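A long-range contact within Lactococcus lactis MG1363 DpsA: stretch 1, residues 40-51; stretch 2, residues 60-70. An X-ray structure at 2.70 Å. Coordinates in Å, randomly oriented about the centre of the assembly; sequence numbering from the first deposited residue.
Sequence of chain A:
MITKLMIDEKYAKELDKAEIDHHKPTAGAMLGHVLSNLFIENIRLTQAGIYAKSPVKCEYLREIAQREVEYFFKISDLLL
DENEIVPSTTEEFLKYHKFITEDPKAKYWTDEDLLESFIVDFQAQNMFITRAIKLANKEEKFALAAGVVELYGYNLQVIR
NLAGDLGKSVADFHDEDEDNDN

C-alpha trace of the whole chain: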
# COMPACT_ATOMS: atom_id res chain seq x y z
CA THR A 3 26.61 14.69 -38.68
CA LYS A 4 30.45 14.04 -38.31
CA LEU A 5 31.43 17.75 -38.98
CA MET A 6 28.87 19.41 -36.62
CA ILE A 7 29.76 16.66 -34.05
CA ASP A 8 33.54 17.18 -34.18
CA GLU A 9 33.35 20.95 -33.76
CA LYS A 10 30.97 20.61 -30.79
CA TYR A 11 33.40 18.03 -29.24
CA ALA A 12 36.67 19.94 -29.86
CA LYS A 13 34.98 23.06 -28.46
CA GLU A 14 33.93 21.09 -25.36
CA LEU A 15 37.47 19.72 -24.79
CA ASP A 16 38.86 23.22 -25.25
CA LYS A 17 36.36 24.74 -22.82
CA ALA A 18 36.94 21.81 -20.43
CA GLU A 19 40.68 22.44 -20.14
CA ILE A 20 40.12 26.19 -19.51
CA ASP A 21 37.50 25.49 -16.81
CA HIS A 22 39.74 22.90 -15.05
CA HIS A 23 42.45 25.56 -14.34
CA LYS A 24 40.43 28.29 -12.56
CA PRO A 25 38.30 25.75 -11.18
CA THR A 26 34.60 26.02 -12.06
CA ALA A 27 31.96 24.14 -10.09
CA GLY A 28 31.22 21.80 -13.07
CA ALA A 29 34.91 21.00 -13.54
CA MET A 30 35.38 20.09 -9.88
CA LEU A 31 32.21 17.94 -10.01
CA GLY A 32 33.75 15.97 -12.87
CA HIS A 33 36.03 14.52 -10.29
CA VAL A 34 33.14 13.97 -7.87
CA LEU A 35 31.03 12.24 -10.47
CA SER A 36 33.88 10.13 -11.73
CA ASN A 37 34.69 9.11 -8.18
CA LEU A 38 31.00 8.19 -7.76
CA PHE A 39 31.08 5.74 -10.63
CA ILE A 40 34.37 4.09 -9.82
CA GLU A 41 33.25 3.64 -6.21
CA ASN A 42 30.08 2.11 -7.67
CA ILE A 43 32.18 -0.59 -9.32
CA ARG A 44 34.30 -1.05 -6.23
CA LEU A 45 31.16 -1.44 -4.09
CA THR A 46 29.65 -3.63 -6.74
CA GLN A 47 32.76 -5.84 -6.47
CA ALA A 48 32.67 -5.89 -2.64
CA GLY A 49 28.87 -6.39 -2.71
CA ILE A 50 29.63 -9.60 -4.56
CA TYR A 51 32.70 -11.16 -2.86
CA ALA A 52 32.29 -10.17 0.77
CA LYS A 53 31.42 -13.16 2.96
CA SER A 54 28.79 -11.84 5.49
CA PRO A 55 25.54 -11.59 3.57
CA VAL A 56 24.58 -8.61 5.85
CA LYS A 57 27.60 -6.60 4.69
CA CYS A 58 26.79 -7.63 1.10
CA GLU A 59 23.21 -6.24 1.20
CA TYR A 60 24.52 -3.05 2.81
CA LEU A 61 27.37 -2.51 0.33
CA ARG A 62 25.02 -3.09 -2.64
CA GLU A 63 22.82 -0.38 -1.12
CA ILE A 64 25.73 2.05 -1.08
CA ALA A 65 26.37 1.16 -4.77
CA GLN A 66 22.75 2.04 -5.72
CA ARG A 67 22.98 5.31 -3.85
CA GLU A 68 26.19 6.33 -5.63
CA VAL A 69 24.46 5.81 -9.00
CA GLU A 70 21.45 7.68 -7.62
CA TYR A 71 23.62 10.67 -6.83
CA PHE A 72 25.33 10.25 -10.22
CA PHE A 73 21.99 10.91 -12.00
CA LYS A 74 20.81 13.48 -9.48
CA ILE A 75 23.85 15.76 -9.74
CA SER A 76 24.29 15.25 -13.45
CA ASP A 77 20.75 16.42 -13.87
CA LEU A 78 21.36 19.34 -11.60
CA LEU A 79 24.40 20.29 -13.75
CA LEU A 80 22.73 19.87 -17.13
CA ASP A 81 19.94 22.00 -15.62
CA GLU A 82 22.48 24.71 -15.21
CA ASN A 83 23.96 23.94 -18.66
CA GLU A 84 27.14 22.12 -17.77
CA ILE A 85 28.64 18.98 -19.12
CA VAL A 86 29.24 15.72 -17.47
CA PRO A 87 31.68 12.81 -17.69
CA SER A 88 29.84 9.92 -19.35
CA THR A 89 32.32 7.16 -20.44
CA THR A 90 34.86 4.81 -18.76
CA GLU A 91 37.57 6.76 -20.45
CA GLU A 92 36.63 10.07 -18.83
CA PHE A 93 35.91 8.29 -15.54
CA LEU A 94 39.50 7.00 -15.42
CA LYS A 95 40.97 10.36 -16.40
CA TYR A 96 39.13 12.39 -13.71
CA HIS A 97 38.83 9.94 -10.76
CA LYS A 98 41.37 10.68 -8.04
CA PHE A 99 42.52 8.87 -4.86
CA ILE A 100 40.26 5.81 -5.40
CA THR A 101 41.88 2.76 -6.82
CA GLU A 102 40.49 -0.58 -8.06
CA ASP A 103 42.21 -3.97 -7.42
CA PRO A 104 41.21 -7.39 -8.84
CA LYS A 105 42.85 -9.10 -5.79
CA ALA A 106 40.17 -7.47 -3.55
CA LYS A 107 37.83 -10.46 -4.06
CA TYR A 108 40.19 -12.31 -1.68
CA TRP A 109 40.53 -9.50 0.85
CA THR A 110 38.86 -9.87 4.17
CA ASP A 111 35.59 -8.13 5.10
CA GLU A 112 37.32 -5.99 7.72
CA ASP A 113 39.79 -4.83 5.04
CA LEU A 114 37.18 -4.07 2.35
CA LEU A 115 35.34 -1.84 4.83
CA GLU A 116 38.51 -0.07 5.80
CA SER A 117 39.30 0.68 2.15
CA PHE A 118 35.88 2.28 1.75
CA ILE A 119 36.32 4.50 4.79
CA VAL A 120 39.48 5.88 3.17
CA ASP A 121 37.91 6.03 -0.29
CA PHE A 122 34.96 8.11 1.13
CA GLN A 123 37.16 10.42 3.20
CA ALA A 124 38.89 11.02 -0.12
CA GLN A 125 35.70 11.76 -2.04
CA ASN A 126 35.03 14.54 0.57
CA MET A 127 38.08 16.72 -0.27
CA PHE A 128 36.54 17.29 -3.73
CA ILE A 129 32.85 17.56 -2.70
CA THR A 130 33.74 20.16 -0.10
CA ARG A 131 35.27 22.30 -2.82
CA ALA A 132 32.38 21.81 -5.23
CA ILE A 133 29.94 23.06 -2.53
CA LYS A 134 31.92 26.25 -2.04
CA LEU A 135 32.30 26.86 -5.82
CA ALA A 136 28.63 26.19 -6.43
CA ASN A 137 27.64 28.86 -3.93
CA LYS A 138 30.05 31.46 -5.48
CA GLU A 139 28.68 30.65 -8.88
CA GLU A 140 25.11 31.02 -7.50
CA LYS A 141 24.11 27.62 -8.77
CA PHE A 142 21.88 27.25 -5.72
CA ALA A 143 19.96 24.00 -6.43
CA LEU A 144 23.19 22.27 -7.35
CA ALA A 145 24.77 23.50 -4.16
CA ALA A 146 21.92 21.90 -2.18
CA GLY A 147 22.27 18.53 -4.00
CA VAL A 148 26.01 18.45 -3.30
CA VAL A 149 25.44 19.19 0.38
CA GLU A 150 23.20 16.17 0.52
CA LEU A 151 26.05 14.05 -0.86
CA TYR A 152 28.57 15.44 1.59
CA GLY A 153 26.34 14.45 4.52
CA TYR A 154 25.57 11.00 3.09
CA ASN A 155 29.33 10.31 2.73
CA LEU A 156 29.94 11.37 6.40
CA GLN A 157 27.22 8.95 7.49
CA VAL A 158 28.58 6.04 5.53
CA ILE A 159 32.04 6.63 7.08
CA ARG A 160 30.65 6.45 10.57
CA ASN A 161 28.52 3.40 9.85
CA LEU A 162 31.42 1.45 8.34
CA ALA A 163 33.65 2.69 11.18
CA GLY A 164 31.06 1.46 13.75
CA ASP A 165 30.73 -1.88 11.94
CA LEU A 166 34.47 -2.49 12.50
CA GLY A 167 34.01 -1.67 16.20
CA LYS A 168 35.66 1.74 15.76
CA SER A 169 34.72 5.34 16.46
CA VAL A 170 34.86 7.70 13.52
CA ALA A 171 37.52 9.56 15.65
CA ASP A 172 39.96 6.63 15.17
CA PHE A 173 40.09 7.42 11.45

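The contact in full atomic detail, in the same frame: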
# COMPACT_ATOMS: atom_id res chain seq x y z
N ILE A 40 33.34 5.10 -10.01
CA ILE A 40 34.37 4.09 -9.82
C ILE A 40 34.13 3.44 -8.48
O ILE A 40 34.29 2.24 -8.38
CB ILE A 40 35.83 4.70 -10.03
CG1 ILE A 40 36.40 4.22 -11.35
CG2 ILE A 40 36.78 4.30 -8.94
CD1 ILE A 40 35.58 4.61 -12.53
N GLU A 41 33.75 4.21 -7.47
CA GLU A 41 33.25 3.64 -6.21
C GLU A 41 32.11 2.66 -6.48
O GLU A 41 32.13 1.60 -5.94
CB GLU A 41 32.76 4.71 -5.27
CG GLU A 41 32.85 4.27 -3.84
CD GLU A 41 34.23 4.41 -3.26
OE1 GLU A 41 34.86 3.36 -2.98
OE2 GLU A 41 34.68 5.56 -3.10
N ASN A 42 31.14 3.02 -7.29
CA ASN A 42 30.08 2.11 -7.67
C ASN A 42 30.58 0.72 -8.03
O ASN A 42 30.02 -0.30 -7.60
CB ASN A 42 29.24 2.70 -8.82
CG ASN A 42 28.16 1.78 -9.29
OD1 ASN A 42 27.99 1.57 -10.48
ND2 ASN A 42 27.41 1.23 -8.36
N ILE A 43 31.63 0.67 -8.83
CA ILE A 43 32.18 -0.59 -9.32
C ILE A 43 32.89 -1.30 -8.17
O ILE A 43 32.79 -2.50 -7.99
CB ILE A 43 33.16 -0.35 -10.50
CG1 ILE A 43 32.53 0.64 -11.50
CG2 ILE A 43 33.58 -1.68 -11.11
CD1 ILE A 43 32.35 0.12 -12.91
N ARG A 44 33.58 -0.53 -7.37
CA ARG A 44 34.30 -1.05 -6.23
C ARG A 44 33.37 -1.65 -5.21
O ARG A 44 33.71 -2.65 -4.58
CB ARG A 44 35.14 0.08 -5.60
CG ARG A 44 36.57 0.21 -6.13
CD ARG A 44 37.59 -0.49 -5.25
NE ARG A 44 37.79 0.25 -4.00
CZ ARG A 44 38.00 -0.30 -2.81
NH1 ARG A 44 38.05 -1.62 -2.62
NH2 ARG A 44 38.15 0.52 -1.78
N LEU A 45 32.19 -1.04 -5.05
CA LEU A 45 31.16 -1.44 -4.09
C LEU A 45 30.36 -2.52 -4.70
O LEU A 45 29.90 -3.38 -3.98
CB LEU A 45 30.23 -0.27 -3.75
CG LEU A 45 30.86 0.79 -2.83
CD1 LEU A 45 30.16 2.11 -2.91
CD2 LEU A 45 30.92 0.30 -1.36
N THR A 46 30.16 -2.49 -6.02
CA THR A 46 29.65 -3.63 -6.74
C THR A 46 30.53 -4.87 -6.59
O THR A 46 30.03 -5.98 -6.38
CB THR A 46 29.53 -3.31 -8.21
OG1 THR A 46 28.55 -2.28 -8.40
CG2 THR A 46 28.98 -4.48 -8.98
N GLN A 47 31.85 -4.71 -6.70
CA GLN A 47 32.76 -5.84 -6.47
C GLN A 47 32.63 -6.37 -5.04
O GLN A 47 32.45 -7.58 -4.85
CB GLN A 47 34.22 -5.41 -6.73
CG GLN A 47 35.28 -6.40 -6.17
CD GLN A 47 36.70 -6.00 -6.52
OE1 GLN A 47 37.28 -5.15 -5.84
NE2 GLN A 47 37.25 -6.61 -7.56
N ALA A 48 32.74 -5.49 -4.06
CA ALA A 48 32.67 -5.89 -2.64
C ALA A 48 31.28 -6.48 -2.27
O ALA A 48 31.17 -7.37 -1.42
CB ALA A 48 33.04 -4.68 -1.74
N GLY A 49 30.25 -6.00 -2.96
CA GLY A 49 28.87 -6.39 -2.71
C GLY A 49 28.68 -7.79 -3.18
O GLY A 49 27.66 -8.40 -2.88
N ILE A 50 29.64 -8.27 -3.98
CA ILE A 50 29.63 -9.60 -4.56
C ILE A 50 30.53 -10.63 -3.85
O ILE A 50 30.15 -11.78 -3.75
CB ILE A 50 29.95 -9.53 -6.06
CG1 ILE A 50 28.75 -9.03 -6.83
CG2 ILE A 50 30.35 -10.89 -6.62
CD1 ILE A 50 28.98 -8.86 -8.27
N TYR A 51 31.67 -10.20 -3.36
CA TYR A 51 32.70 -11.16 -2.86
C TYR A 51 32.86 -11.14 -1.36
O TYR A 51 33.57 -11.96 -0.82
CB TYR A 51 34.09 -10.90 -3.51
CG TYR A 51 34.20 -11.40 -4.96
CD1 TYR A 51 34.27 -12.74 -5.22
CD2 TYR A 51 34.18 -10.51 -6.04
CE1 TYR A 51 34.35 -13.22 -6.50
CE2 TYR A 51 34.26 -10.98 -7.34
CZ TYR A 51 34.34 -12.34 -7.56
OH TYR A 51 34.42 -12.84 -8.84
N TYR A 60 24.21 -4.42 2.43
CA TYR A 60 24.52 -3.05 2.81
C TYR A 60 25.40 -2.38 1.78
O TYR A 60 25.18 -1.23 1.40
CB TYR A 60 25.25 -3.03 4.18
CG TYR A 60 25.47 -1.65 4.69
CD1 TYR A 60 24.48 -0.65 4.54
CD2 TYR A 60 26.69 -1.29 5.24
CE1 TYR A 60 24.69 0.67 4.97
CE2 TYR A 60 26.92 0.06 5.71
CZ TYR A 60 25.90 1.04 5.56
OH TYR A 60 26.06 2.35 5.99
N LEU A 61 26.44 -3.07 1.30
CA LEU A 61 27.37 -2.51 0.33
C LEU A 61 26.71 -2.29 -1.01
O LEU A 61 26.98 -1.31 -1.64
CB LEU A 61 28.63 -3.38 0.18
CG LEU A 61 29.52 -3.52 1.43
CD1 LEU A 61 30.46 -4.72 1.23
CD2 LEU A 61 30.35 -2.30 1.75
N ARG A 62 25.81 -3.21 -1.40
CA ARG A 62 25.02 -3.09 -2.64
C ARG A 62 24.07 -1.91 -2.58
O ARG A 62 23.66 -1.38 -3.61
CB ARG A 62 24.16 -4.33 -2.88
CG ARG A 62 24.92 -5.53 -3.38
CD ARG A 62 24.09 -6.68 -3.90
NE ARG A 62 24.85 -7.91 -3.81
CZ ARG A 62 24.56 -9.03 -4.41
NH1 ARG A 62 23.47 -9.13 -5.18
NH2 ARG A 62 25.32 -10.09 -4.27
N GLU A 63 23.67 -1.55 -1.37
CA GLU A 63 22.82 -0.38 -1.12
C GLU A 63 23.61 0.89 -1.38
O GLU A 63 23.15 1.79 -2.06
CB GLU A 63 22.22 -0.39 0.29
CG GLU A 63 20.69 -0.53 0.30
CD GLU A 63 20.09 0.36 1.40
OE1 GLU A 63 19.69 1.53 1.06
OE2 GLU A 63 20.01 -0.09 2.61
N ILE A 64 24.84 0.93 -0.86
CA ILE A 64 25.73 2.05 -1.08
C ILE A 64 26.07 2.21 -2.58
O ILE A 64 26.20 3.32 -3.03
CB ILE A 64 26.99 1.96 -0.21
CG1 ILE A 64 26.60 1.96 1.28
CG2 ILE A 64 27.96 3.12 -0.49
CD1 ILE A 64 27.64 1.44 2.17
N ALA A 65 26.22 1.12 -3.33
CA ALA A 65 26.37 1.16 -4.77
C ALA A 65 25.17 1.88 -5.42
O ALA A 65 25.38 2.80 -6.20
CB ALA A 65 26.57 -0.20 -5.33
N GLN A 66 23.94 1.46 -5.11
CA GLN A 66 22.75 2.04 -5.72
C GLN A 66 22.58 3.52 -5.40
O GLN A 66 22.04 4.28 -6.22
CB GLN A 66 21.48 1.25 -5.32
CG GLN A 66 20.54 1.10 -6.53
CD GLN A 66 19.06 1.54 -6.27
OE1 GLN A 66 18.45 2.22 -7.13
NE2 GLN A 66 18.52 1.12 -5.10
N ARG A 67 23.08 3.94 -4.24
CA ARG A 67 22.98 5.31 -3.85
C ARG A 67 23.98 6.16 -4.62
O ARG A 67 23.72 7.34 -4.89
CB ARG A 67 23.20 5.49 -2.33
CG ARG A 67 22.23 4.74 -1.41
CD ARG A 67 20.80 5.26 -1.36
NE ARG A 67 20.72 6.28 -0.32
CZ ARG A 67 20.56 7.60 -0.53
NH1 ARG A 67 20.54 8.43 0.52
NH2 ARG A 67 20.39 8.08 -1.76
N GLU A 68 25.14 5.59 -4.92
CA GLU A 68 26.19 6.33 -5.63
C GLU A 68 25.74 6.56 -7.08
O GLU A 68 25.95 7.63 -7.61
CB GLU A 68 27.54 5.61 -5.53
CG GLU A 68 28.12 5.51 -4.10
CD GLU A 68 29.00 6.68 -3.66
OE1 GLU A 68 30.21 6.64 -3.94
OE2 GLU A 68 28.50 7.61 -2.99
N VAL A 69 25.06 5.61 -7.69
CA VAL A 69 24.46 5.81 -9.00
C VAL A 69 23.29 6.79 -8.94
O VAL A 69 23.02 7.48 -9.92
CB VAL A 69 23.94 4.48 -9.52
CG1 VAL A 69 23.10 4.64 -10.82
CG2 VAL A 69 25.09 3.51 -9.72
N GLU A 70 22.57 6.79 -7.84
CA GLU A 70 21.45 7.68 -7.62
C GLU A 70 21.91 9.13 -7.58
O GLU A 70 21.21 10.01 -8.09
CB GLU A 70 20.76 7.34 -6.32
CG GLU A 70 19.38 6.69 -6.45
CD GLU A 70 18.84 6.21 -5.09
OE1 GLU A 70 18.56 7.07 -4.19
OE2 GLU A 70 18.71 4.98 -4.91

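Two helices of one DpsA chain, residues 40-51 and 60-70, pack nearly antiparallel at 160°, their axes approaching to 8.1 Å and burying 531 Å² between them. Because the directions oppose, the start of stretch 2 meets the end of stretch 1, and the contact then runs backward along stretch 1. Tyr60 lies out of reach. Leu61 (chi1 m, chi2 t) points toward the partner helix and bridges two of its residues: its CD1 lies 3.9 Å from Ala48 CB, and its CD2 lies 4.1 Å from Leu45 CD2. Arg62 supplies the hydrogen bonds across the contact. Its CA-to-CB bond points sideways, but the extended chain (chi2 and chi3 both t) brings the guanidinium to the backbone of stretch 1, where NE and NH2 both donate to Gly49 O, at 3.0 Å from NE and 3.2 Å from NH2. The acceptor sits at the guanidinium edge, near its plane, as a forked bond requires. Gly49 leaves room for this approach: an ideal CB there would fall 3.0 Å from Arg62 CG, a clash. Glu63 takes no part. Ile64 CG2 packs 3.4 Å from Leu45 CD1, a tight apolar contact. Ala65, one turn on from Leu61, presents its small CB 4.0 Å from Leu45 CB, and at this level the backbones come close, with Asn42 CA 4.8 Å from Ala65 CA. Asn42 (chi1 t) reaches inward, its ND2 3.4 Å from Ala65 O. Gln66 points away and Arg67 is out of reach. Glu68 points toward stretch 1; its CG lies 4.1 Å from Leu45 CD1 and its OE1 3.5 Å from Glu41 CB, while OE1 is hydrogen-bonded elsewhere in the structure. Leu61, Ile64, Ala65 and Glu68 thus form the hole that receives Leu45 as a knob. Val69 closes the contact, its CG2 3.5 Å from Asn42 ND2.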